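PDB 4LDF: GCN5 like acetylase + bromodomain from Cryptosporidium parvum, which probably acetylates histone H3 as a GCN5-type nuclear transcriptional activator, the part modelled here being its bromodomain, a module that typically recognises acetylated lysine. Local coordinates for residues Asp45-Ile50 and Asn84-Tyr88. Residues are numbered along the deposited sequence; the frame is centred on the assembly and turned at random.
Sequences DYYEII and NCRFY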
# COMPACT_ATOMS: atom_id res chain seq x y z
N ASP A 45 8.36 -14.39 11.96
CA ASP A 45 8.48 -15.22 10.75
C ASP A 45 8.16 -14.47 9.44
O ASP A 45 8.34 -15.04 8.36
CB ASP A 45 7.61 -16.48 10.87
CG ASP A 45 6.12 -16.24 11.06
OD1 ASP A 45 5.72 -15.06 11.19
OD2 ASP A 45 5.37 -17.23 11.18
N TYR A 46 7.68 -13.21 9.52
CA TYR A 46 7.22 -12.42 8.38
C TYR A 46 8.06 -12.47 7.09
O TYR A 46 7.53 -12.76 6.01
CB TYR A 46 6.87 -10.97 8.78
CG TYR A 46 6.06 -10.26 7.71
CD1 TYR A 46 4.69 -10.47 7.59
CD2 TYR A 46 6.68 -9.40 6.80
CE1 TYR A 46 3.95 -9.83 6.59
CE2 TYR A 46 5.95 -8.79 5.77
CZ TYR A 46 4.58 -8.99 5.69
OH TYR A 46 3.88 -8.39 4.68
N TYR A 47 9.33 -12.12 7.20
CA TYR A 47 10.24 -12.04 6.05
C TYR A 47 10.74 -13.40 5.53
O TYR A 47 11.43 -13.45 4.51
CB TYR A 47 11.36 -11.03 6.33
CG TYR A 47 10.80 -9.66 6.65
CD1 TYR A 47 10.43 -8.79 5.63
CD2 TYR A 47 10.61 -9.24 7.96
CE1 TYR A 47 9.88 -7.54 5.91
CE2 TYR A 47 10.08 -7.99 8.25
CZ TYR A 47 9.73 -7.14 7.22
OH TYR A 47 9.20 -5.90 7.51
N GLU A 48 10.35 -14.51 6.20
CA GLU A 48 10.65 -15.88 5.78
C GLU A 48 9.56 -16.30 4.78
O GLU A 48 9.77 -17.18 3.96
CB GLU A 48 10.61 -16.86 6.98
CG GLU A 48 11.68 -16.68 8.04
CD GLU A 48 13.11 -16.79 7.56
OE1 GLU A 48 13.92 -15.93 7.97
OE2 GLU A 48 13.42 -17.71 6.76
N ILE A 49 8.38 -15.69 4.92
CA ILE A 49 7.18 -15.96 4.13
C ILE A 49 7.03 -14.94 3.00
O ILE A 49 6.74 -15.32 1.87
CB ILE A 49 5.92 -15.97 5.07
CG1 ILE A 49 6.06 -16.88 6.34
CG2 ILE A 49 4.64 -16.27 4.30
CD1 ILE A 49 6.59 -18.34 6.12
N ILE A 50 7.16 -13.64 3.33
CA ILE A 50 6.95 -12.56 2.35
C ILE A 50 8.29 -12.10 1.79
O ILE A 50 9.07 -11.46 2.50
CB ILE A 50 6.08 -11.42 2.96
CG1 ILE A 50 4.69 -11.93 3.52
CG2 ILE A 50 5.92 -10.25 2.02
CD1 ILE A 50 3.69 -12.61 2.51
N ASN A 84 0.16 -9.65 -0.02
CA ASN A 84 1.15 -10.07 1.00
C ASN A 84 0.46 -10.28 2.34
O ASN A 84 0.69 -11.32 2.96
CB ASN A 84 2.27 -9.02 1.18
CG ASN A 84 3.30 -9.00 0.08
OD1 ASN A 84 3.35 -9.88 -0.78
ND2 ASN A 84 4.17 -8.00 0.10
N CYS A 85 -0.39 -9.32 2.76
CA CYS A 85 -1.12 -9.39 4.03
C CYS A 85 -1.96 -10.64 4.10
O CYS A 85 -1.83 -11.42 5.06
CB CYS A 85 -1.98 -8.14 4.24
SG CYS A 85 -2.78 -8.07 5.87
N ARG A 86 -2.79 -10.87 3.04
CA ARG A 86 -3.70 -12.01 2.89
C ARG A 86 -2.96 -13.33 2.76
O ARG A 86 -3.44 -14.32 3.29
CB ARG A 86 -4.71 -11.78 1.76
CG ARG A 86 -5.78 -10.69 2.10
CD ARG A 86 -6.87 -10.57 1.05
NE ARG A 86 -6.31 -10.10 -0.22
CZ ARG A 86 -6.51 -8.89 -0.74
NH1 ARG A 86 -7.32 -8.02 -0.14
NH2 ARG A 86 -5.91 -8.55 -1.87
N PHE A 87 -1.76 -13.34 2.11
CA PHE A 87 -0.96 -14.56 2.00
C PHE A 87 -0.39 -14.92 3.38
O PHE A 87 -0.59 -16.05 3.84
CB PHE A 87 0.16 -14.39 0.97
CG PHE A 87 1.01 -15.62 0.75
CD1 PHE A 87 0.78 -16.45 -0.34
CD2 PHE A 87 2.09 -15.91 1.59
CE1 PHE A 87 1.59 -17.57 -0.56
CE2 PHE A 87 2.89 -17.04 1.37
CZ PHE A 87 2.64 -17.85 0.29
N TYR A 88 0.28 -13.96 4.06
CA TYR A 88 0.87 -14.19 5.39
C TYR A 88 -0.19 -14.67 6.42
O TYR A 88 0.09 -15.57 7.22
CB TYR A 88 1.60 -12.94 5.93
CG TYR A 88 2.14 -13.15 7.33
CD1 TYR A 88 3.29 -13.89 7.54
CD2 TYR A 88 1.45 -12.67 8.44
CE1 TYR A 88 3.77 -14.14 8.83
CE2 TYR A 88 1.90 -12.94 9.74
CZ TYR A 88 3.07 -13.65 9.92
OH TYR A 88 3.53 -13.88 11.20
O HOH W 1 4.23 -6.68 2.64
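Start at D45, just ahead of the short helix 46-49: its CB points sideways, yet with chi1 in p the carboxylate swings across to the end of helix 71-88, where Y88 OH donates a very short hydrogen bond of 2.5 Å to D45 OD1. Next comes Y46, whose CD1 sits over one face of the Y88 ring, 3.7 Å from Y88 CD1; the rings meet obliquely, planes at 57° and centroids 5.0 Å apart. Y46 OH reaches a water at 2.7 Å, which accepts a hydrogen bond from N84 ND2 at 2.9 Å; N84 ND2 also bonds the carbonyl of E52, tying the chain just beyond I50 to the helix. This is the left-handed four-helix bundle of a bromodomain, and 45-50 belongs to the ZA loop between helices 14-27 and 56-64. In bromodomains that loop helps wall the acetyl-lysine pocket; Y46 matches the family's ZA-loop tyrosine, which contacts the acetyl group through a water, and N89, just after Y88, is probably the acetyl-lysine-binding asparagine. A turn further on, I49 sets CG2 against the edge of the F87 ring, 3.5 Å from CE2, while its CB meets the Y88 ring edge-on, 4.2 Å from CD1. I50 rests CD1 against helix 71-88, 3.8 Å from F87 CD2 and 4.0 Å from Y88 CB, with N84 O 3.3 Å from that same methyl.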